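Long-range contacts in fucolectin-related protein (Streptococcus pneumoniae, PDB 2WMF), which probably hydrolyses glycosidic bonds in host blood-group carbohydrate antigens, as the catalytic module of a family 98 glycoside hydrolase: residues T335-I346 with P375-I386; S227-C235 with A325-N333. One frame throughout, in Å; residues are numbered along the deposited sequence.

Contact 1: T335-I346 with P375-I386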
# COMPACT_ATOMS: atom_id res chain seq x y z
N THR A 335 6.84 17.54 -10.16
CA THR A 335 5.89 17.18 -11.23
C THR A 335 6.11 18.06 -12.45
O THR A 335 5.96 19.27 -12.39
CB THR A 335 4.43 17.28 -10.70
OG1 THR A 335 4.24 16.36 -9.59
CG2 THR A 335 3.42 16.92 -11.79
N LYS A 336 6.48 17.43 -13.56
CA LYS A 336 6.70 18.16 -14.82
C LYS A 336 5.47 18.20 -15.75
O LYS A 336 5.40 19.04 -16.66
CB LYS A 336 7.88 17.57 -15.58
CG LYS A 336 9.19 17.40 -14.79
CD LYS A 336 9.69 18.67 -14.21
CE LYS A 336 10.96 18.35 -13.39
NZ LYS A 336 11.57 19.59 -12.83
N ALA A 337 4.55 17.26 -15.57
CA ALA A 337 3.30 17.22 -16.33
C ALA A 337 2.22 16.57 -15.50
O ALA A 337 2.52 15.72 -14.65
CB ALA A 337 3.46 16.41 -17.66
N VAL A 338 0.97 17.00 -15.75
CA VAL A 338 -0.22 16.34 -15.22
C VAL A 338 -1.16 16.04 -16.36
O VAL A 338 -1.09 16.68 -17.42
CB VAL A 338 -0.97 17.18 -14.14
CG1 VAL A 338 -0.05 17.52 -13.01
CG2 VAL A 338 -1.61 18.47 -14.72
N PHE A 339 -2.01 15.05 -16.16
CA PHE A 339 -3.10 14.78 -17.09
C PHE A 339 -4.39 15.25 -16.44
O PHE A 339 -4.77 14.76 -15.36
CB PHE A 339 -3.20 13.31 -17.44
CG PHE A 339 -4.26 13.01 -18.48
CD1 PHE A 339 -3.95 12.98 -19.84
CD2 PHE A 339 -5.58 12.85 -18.11
CE1 PHE A 339 -4.92 12.74 -20.79
CE2 PHE A 339 -6.57 12.64 -19.05
CZ PHE A 339 -6.24 12.58 -20.39
N TRP A 340 -5.05 16.20 -17.10
CA TRP A 340 -6.35 16.72 -16.67
C TRP A 340 -7.48 16.09 -17.47
O TRP A 340 -7.43 16.06 -18.72
CB TRP A 340 -6.40 18.24 -16.90
CG TRP A 340 -7.67 18.90 -16.42
CD1 TRP A 340 -8.31 18.69 -15.24
CD2 TRP A 340 -8.38 19.94 -17.09
NE1 TRP A 340 -9.41 19.52 -15.14
CE2 TRP A 340 -9.48 20.29 -16.27
CE3 TRP A 340 -8.24 20.56 -18.34
CZ2 TRP A 340 -10.42 21.25 -16.65
CZ3 TRP A 340 -9.19 21.54 -18.71
CH2 TRP A 340 -10.27 21.85 -17.87
N ASN A 341 -8.44 15.59 -16.71
CA ASN A 341 -9.63 14.92 -17.25
C ASN A 341 -10.64 15.88 -17.87
O ASN A 341 -11.72 15.46 -18.25
CB ASN A 341 -10.37 14.14 -16.17
CG ASN A 341 -9.92 12.72 -16.01
OD1 ASN A 341 -8.99 12.24 -16.68
ND2 ASN A 341 -10.61 12.01 -15.13
N GLY A 342 -10.30 17.16 -18.01
CA GLY A 342 -11.27 18.17 -18.49
C GLY A 342 -11.70 18.15 -19.95
O GLY A 342 -12.70 18.77 -20.27
N GLU A 343 -10.95 17.47 -20.82
CA GLU A 343 -11.29 17.36 -22.26
C GLU A 343 -11.31 15.88 -22.68
O GLU A 343 -10.80 15.52 -23.76
CB GLU A 343 -10.33 18.18 -23.14
CG GLU A 343 -10.28 19.63 -22.74
CD GLU A 343 -9.20 20.48 -23.39
OE1 GLU A 343 -8.48 20.06 -24.32
OE2 GLU A 343 -9.08 21.63 -22.90
N GLY A 344 -11.85 15.04 -21.80
CA GLY A 344 -11.86 13.60 -21.98
C GLY A 344 -11.09 12.94 -20.87
O GLY A 344 -10.05 13.45 -20.48
N ARG A 345 -11.55 11.79 -20.39
CA ARG A 345 -11.11 11.23 -19.11
C ARG A 345 -10.13 10.08 -19.29
O ARG A 345 -10.14 9.37 -20.31
CB ARG A 345 -12.30 10.79 -18.26
CG ARG A 345 -13.26 11.92 -17.97
CD ARG A 345 -14.70 11.51 -17.76
NE ARG A 345 -15.51 12.73 -17.72
CZ ARG A 345 -15.90 13.43 -18.79
NH1 ARG A 345 -15.64 13.00 -20.02
NH2 ARG A 345 -16.51 14.59 -18.63
N ILE A 346 -9.27 9.92 -18.30
CA ILE A 346 -8.27 8.85 -18.33
C ILE A 346 -8.94 7.45 -18.43
O ILE A 346 -8.36 6.50 -18.99
CB ILE A 346 -7.29 8.94 -17.12
CG1 ILE A 346 -6.05 8.08 -17.38
CG2 ILE A 346 -7.97 8.57 -15.77
CD1 ILE A 346 -5.19 8.59 -18.49
N PRO A 375 0.34 12.54 -11.96
CA PRO A 375 -0.99 12.90 -11.44
C PRO A 375 -2.06 13.04 -12.53
O PRO A 375 -1.79 13.61 -13.62
CB PRO A 375 -0.73 14.26 -10.76
CG PRO A 375 0.74 14.30 -10.49
CD PRO A 375 1.32 13.61 -11.70
N VAL A 376 -3.24 12.50 -12.23
CA VAL A 376 -4.44 12.76 -12.99
C VAL A 376 -5.30 13.69 -12.16
O VAL A 376 -5.58 13.38 -10.99
CB VAL A 376 -5.21 11.47 -13.38
CG1 VAL A 376 -6.63 11.82 -13.88
CG2 VAL A 376 -4.47 10.73 -14.45
N ILE A 377 -5.64 14.83 -12.74
CA ILE A 377 -6.48 15.81 -12.06
C ILE A 377 -7.93 15.68 -12.58
O ILE A 377 -8.19 15.64 -13.77
CB ILE A 377 -5.96 17.25 -12.28
CG1 ILE A 377 -4.45 17.37 -11.98
CG2 ILE A 377 -6.78 18.26 -11.38
CD1 ILE A 377 -4.06 16.95 -10.55
N HIS A 378 -8.87 15.66 -11.64
CA HIS A 378 -10.28 15.43 -11.94
C HIS A 378 -10.89 16.62 -12.70
O HIS A 378 -10.45 17.79 -12.55
CB HIS A 378 -11.01 15.20 -10.62
CG HIS A 378 -12.39 14.65 -10.77
ND1 HIS A 378 -13.50 15.46 -10.93
CD2 HIS A 378 -12.84 13.37 -10.71
CE1 HIS A 378 -14.58 14.68 -11.00
NE2 HIS A 378 -14.20 13.41 -10.84
N GLU A 379 -11.92 16.34 -13.51
CA GLU A 379 -12.57 17.37 -14.30
C GLU A 379 -13.19 18.52 -13.50
O GLU A 379 -13.38 19.61 -14.06
CB GLU A 379 -13.67 16.73 -15.17
CG GLU A 379 -14.84 16.18 -14.41
CD GLU A 379 -15.59 15.11 -15.18
OE1 GLU A 379 -16.61 15.49 -15.80
OE2 GLU A 379 -15.18 13.94 -15.14
N LYS A 380 -13.52 18.27 -12.24
CA LYS A 380 -14.18 19.27 -11.39
C LYS A 380 -13.20 20.35 -10.90
O LYS A 380 -13.63 21.41 -10.38
CB LYS A 380 -14.89 18.59 -10.23
CG LYS A 380 -16.16 17.87 -10.64
CD LYS A 380 -17.31 18.88 -10.97
CE LYS A 380 -18.60 18.23 -11.43
NZ LYS A 380 -18.44 17.49 -12.72
N ILE A 381 -11.90 20.10 -11.05
CA ILE A 381 -10.85 21.10 -10.82
C ILE A 381 -10.67 21.94 -12.10
O ILE A 381 -10.35 21.41 -13.17
CB ILE A 381 -9.49 20.45 -10.43
CG1 ILE A 381 -9.66 19.51 -9.21
CG2 ILE A 381 -8.44 21.54 -10.14
CD1 ILE A 381 -10.18 20.17 -7.91
N ASP A 382 -10.88 23.25 -12.02
CA ASP A 382 -10.65 24.12 -13.19
C ASP A 382 -9.20 24.19 -13.64
O ASP A 382 -8.27 24.05 -12.85
CB ASP A 382 -11.13 25.55 -12.91
CG ASP A 382 -12.60 25.65 -12.59
OD1 ASP A 382 -13.37 24.65 -12.72
OD2 ASP A 382 -12.99 26.76 -12.15
N LYS A 383 -9.00 24.45 -14.93
CA LYS A 383 -7.65 24.53 -15.45
C LYS A 383 -6.85 25.64 -14.77
O LYS A 383 -5.66 25.46 -14.49
CB LYS A 383 -7.66 24.71 -16.96
CG LYS A 383 -6.38 24.19 -17.65
CD LYS A 383 -6.52 24.18 -19.18
CE LYS A 383 -5.26 23.66 -19.91
NZ LYS A 383 -5.57 23.35 -21.38
N GLU A 384 -7.50 26.76 -14.48
CA GLU A 384 -6.85 27.87 -13.77
C GLU A 384 -6.31 27.43 -12.42
O GLU A 384 -5.22 27.85 -12.00
CB GLU A 384 -7.84 29.02 -13.54
CG GLU A 384 -7.60 30.23 -14.40
CD GLU A 384 -8.15 30.16 -15.84
OE1 GLU A 384 -7.64 30.95 -16.69
OE2 GLU A 384 -9.10 29.38 -16.13
N LYS A 385 -7.08 26.58 -11.74
CA LYS A 385 -6.65 26.02 -10.45
C LYS A 385 -5.42 25.11 -10.60
O LYS A 385 -4.48 25.15 -9.79
CB LYS A 385 -7.80 25.26 -9.79
CG LYS A 385 -7.52 24.82 -8.35
CD LYS A 385 -7.09 26.00 -7.46
CE LYS A 385 -6.93 25.61 -6.01
NZ LYS A 385 -6.01 26.65 -5.34
N ILE A 386 -5.39 24.32 -11.67
CA ILE A 386 -4.22 23.48 -11.94
C ILE A 386 -2.96 24.32 -12.12
O ILE A 386 -1.89 24.01 -11.58
CB ILE A 386 -4.45 22.56 -13.16
CG1 ILE A 386 -5.65 21.65 -12.91
CG2 ILE A 386 -3.18 21.74 -13.48
CD1 ILE A 386 -6.06 20.77 -14.13
O HOH W 1 -12.90 13.50 -13.95

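Contact 2: S227-C235 with A325-N333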
# COMPACT_ATOMS: atom_id res chain seq x y z
N SER A 227 -4.01 9.87 -5.82
CA SER A 227 -2.97 10.81 -5.39
C SER A 227 -3.28 12.21 -5.98
O SER A 227 -3.04 13.26 -5.34
CB SER A 227 -1.57 10.30 -5.72
OG SER A 227 -1.22 10.42 -7.07
N GLY A 228 -3.88 12.27 -7.15
CA GLY A 228 -4.30 13.54 -7.76
C GLY A 228 -5.33 14.29 -6.89
O GLY A 228 -5.28 15.53 -6.79
N PHE A 229 -6.24 13.56 -6.25
CA PHE A 229 -7.22 14.19 -5.30
C PHE A 229 -6.49 14.89 -4.14
O PHE A 229 -6.85 15.99 -3.74
CB PHE A 229 -8.16 13.14 -4.71
CG PHE A 229 -9.17 12.53 -5.68
CD1 PHE A 229 -9.74 13.25 -6.71
CD2 PHE A 229 -9.59 11.23 -5.47
CE1 PHE A 229 -10.71 12.66 -7.51
CE2 PHE A 229 -10.52 10.65 -6.26
CZ PHE A 229 -11.08 11.33 -7.29
N TRP A 230 -5.47 14.23 -3.62
CA TRP A 230 -4.64 14.76 -2.52
C TRP A 230 -3.93 16.02 -3.02
O TRP A 230 -3.95 17.05 -2.37
CB TRP A 230 -3.64 13.68 -2.11
CG TRP A 230 -2.58 14.11 -1.15
CD1 TRP A 230 -2.77 14.61 0.13
CD2 TRP A 230 -1.17 14.09 -1.38
NE1 TRP A 230 -1.52 14.91 0.68
CE2 TRP A 230 -0.55 14.55 -0.22
CE3 TRP A 230 -0.38 13.64 -2.46
CZ2 TRP A 230 0.84 14.61 -0.11
CZ3 TRP A 230 1.00 13.73 -2.34
CH2 TRP A 230 1.59 14.19 -1.18
N LEU A 231 -3.30 15.93 -4.20
CA LEU A 231 -2.57 17.08 -4.77
C LEU A 231 -3.51 18.26 -5.06
O LEU A 231 -3.08 19.43 -5.08
CB LEU A 231 -1.83 16.65 -6.04
CG LEU A 231 -0.64 15.74 -5.79
CD1 LEU A 231 -0.07 14.99 -7.06
CD2 LEU A 231 0.49 16.52 -5.08
N SER A 232 -4.78 17.95 -5.34
CA SER A 232 -5.80 18.95 -5.65
C SER A 232 -6.48 19.58 -4.42
O SER A 232 -7.36 20.43 -4.57
CB SER A 232 -6.89 18.32 -6.54
OG SER A 232 -6.38 17.85 -7.79
N GLY A 233 -6.09 19.11 -3.23
CA GLY A 233 -6.62 19.64 -1.98
C GLY A 233 -7.96 19.08 -1.56
O GLY A 233 -8.62 19.64 -0.67
N LEU A 234 -8.39 17.98 -2.16
CA LEU A 234 -9.68 17.37 -1.83
C LEU A 234 -9.64 16.38 -0.65
O LEU A 234 -10.67 16.05 -0.10
CB LEU A 234 -10.26 16.69 -3.08
CG LEU A 234 -10.57 17.64 -4.25
CD1 LEU A 234 -10.97 16.87 -5.52
CD2 LEU A 234 -11.66 18.67 -3.87
N CYS A 235 -8.44 15.91 -0.27
CA CYS A 235 -8.26 15.08 0.92
C CYS A 235 -6.83 15.35 1.43
O CYS A 235 -5.90 15.58 0.65
CB CYS A 235 -8.48 13.59 0.60
SG CYS A 235 -7.42 12.89 -0.72
N ALA A 325 7.62 10.38 4.14
CA ALA A 325 7.30 10.40 2.72
C ALA A 325 7.44 11.77 2.10
O ALA A 325 7.39 12.78 2.80
CB ALA A 325 5.86 9.92 2.51
N PRO A 326 7.55 11.83 0.77
CA PRO A 326 7.51 13.14 0.15
C PRO A 326 6.28 13.92 0.55
O PRO A 326 5.18 13.40 0.53
CB PRO A 326 7.48 12.84 -1.35
CG PRO A 326 8.01 11.42 -1.47
CD PRO A 326 7.70 10.73 -0.20
N SER A 327 6.47 15.17 0.95
CA SER A 327 5.38 16.05 1.27
C SER A 327 4.58 16.49 0.05
O SER A 327 5.02 16.32 -1.08
CB SER A 327 5.97 17.30 1.96
OG SER A 327 6.73 18.03 1.02
N LYS A 328 3.40 17.08 0.26
CA LYS A 328 2.64 17.56 -0.88
C LYS A 328 3.47 18.51 -1.76
O LYS A 328 3.49 18.40 -2.97
CB LYS A 328 1.35 18.25 -0.40
CG LYS A 328 0.38 18.66 -1.48
CD LYS A 328 -0.76 19.51 -0.88
CE LYS A 328 -1.69 20.07 -1.89
NZ LYS A 328 -2.68 21.02 -1.21
N GLU A 329 4.18 19.44 -1.13
CA GLU A 329 4.96 20.41 -1.89
C GLU A 329 6.15 19.75 -2.63
O GLU A 329 6.47 20.14 -3.75
CB GLU A 329 5.39 21.59 -0.99
CG GLU A 329 6.28 21.24 0.14
CD GLU A 329 5.57 20.88 1.45
OE1 GLU A 329 4.38 20.52 1.48
OE2 GLU A 329 6.24 20.94 2.50
N GLU A 330 6.73 18.72 -2.03
CA GLU A 330 7.80 17.96 -2.73
C GLU A 330 7.24 17.24 -3.99
O GLU A 330 7.88 17.22 -5.05
CB GLU A 330 8.46 16.94 -1.81
CG GLU A 330 9.40 17.51 -0.75
CD GLU A 330 9.83 16.38 0.19
OE1 GLU A 330 10.76 15.71 -0.26
OE2 GLU A 330 9.20 16.13 1.28
N VAL A 331 6.06 16.65 -3.85
CA VAL A 331 5.40 16.02 -4.99
C VAL A 331 5.02 17.06 -6.04
O VAL A 331 5.35 16.88 -7.22
CB VAL A 331 4.24 15.13 -4.56
CG1 VAL A 331 3.55 14.48 -5.77
CG2 VAL A 331 4.75 14.05 -3.62
N VAL A 332 4.41 18.16 -5.64
CA VAL A 332 4.12 19.24 -6.60
C VAL A 332 5.41 19.67 -7.33
O VAL A 332 5.46 19.76 -8.57
CB VAL A 332 3.41 20.43 -5.91
CG1 VAL A 332 3.45 21.68 -6.82
CG2 VAL A 332 1.98 20.01 -5.54
N ASN A 333 6.47 19.88 -6.58
CA ASN A 333 7.66 20.50 -7.17
C ASN A 333 8.44 19.61 -8.12
O ASN A 333 9.10 20.11 -9.04
CB ASN A 333 8.50 21.17 -6.11
CG ASN A 333 7.84 22.49 -5.64
OD1 ASN A 333 7.26 23.20 -6.47
ND2 ASN A 333 7.87 22.77 -4.36
O HOH W 2 -3.55 21.68 -3.73

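Contact 1: T335-I346 with P375-I386
The indole of Trp340 is covered on one face by the 375–386 segment: Ile386 CD1 sits over its five-membered ring, 3.5 Å from the centroid, and Lys383 CB over its six-membered ring, both as CH-pi contacts. Gly342 CA backs the opposite face. With CG anti to the backbone N (chi1 -177°), the ring swings over the 378–381 turn, where NE1 makes weak bonds to Ile381 O and His378 O. The compact part is the strand pairing: Phe339 N donates to Pro375 O at 2.9 Å, Phe339 O accepts from Ile377 N, and Asn341 N reaches Ile377 O almost straight (174°). The Val338 and Ile386 side chains slide past each other in opposite directions, CG2 to CG2 3.8 Å, while Val376 touches Phe339 CB with CG2 and Ile346 CG2 with CG1. On the more exposed side, Arg345 grips Glu379 side-on, NE to OE2 at 2.9 Å and NH2 to OE1 at 3.0 Å. One water donates to Glu379 OE2 and accepts from Glu379 N and Asn341 ND2. Glu343 OE2 stays 4.2 Å from Lys383 NZ, beyond a salt bridge, while Glu343 OE1 bonds Thr397. Strand 337–340 is the centre of a small three-stranded parallel sheet, between 376–377 and 394–396.

Contact 2: S227-C235 with A325-N333
The indole of Trp230 carries Lys328 CG over one face, 4.3 Å above the plane and offset toward the ring's outer part, while Val331 CG2 meets its edge near the ring plane, 4.0 Å from CZ3. Obliquely to the ring, Lys328 CA approaches CZ2 at 3.5 Å, so the benzo end rests against the first turn of helix 328–334. Trp230 CG is anti to the backbone N (chi1 171°), which carries the indole across to that turn. Beside it, Leu231 CD2 fits between Val331 CG1 at 3.7 Å and Val332 CG2 at 3.8 Å. The fully extended Lys328 chain runs past Trp230 in the opposite direction, back to the end of helix 219–231, where one water accepts from NZ and donates to Leu231 O, each at 2.7 Å. Gly233, with positive phi, closes that helix in a Schellman motif. On the other segment, Ser327 OG accepts from Glu330 N and Glu330 OE2 from Ser327 N, a capping box. The short helical segments cross at -106°: helix 219–231 is one of the helices between the strands of the (beta/alpha)8 (TIM) barrel, and the capped start of helix 328–334 packs steeply on its C-terminal end.

Overall arrangement
Contact 1 is the more buried of the two although its centre lies farther from the chain's centre, about 24 Å against about 17 Å for contact 2. It joins strands by backbone bonds and adds a salt bridge on its more exposed side; contact 2 relies on apolar helix packing, with a water-mediated link at its exposed side. Their centres are about 14 Å apart and they touch directly: Pro375 CG packs 3.6 Å from Leu231 CD1, and Ile377 CG2 meets Ser232 OG. Helix 328–334 is followed, after two residues, by strand 337–340, so one continuous stretch of chain serves both. Helix 219–231, between two barrel strands in sequence, contacts both Pro375 and Val376 of contact 1 and helix 328–334.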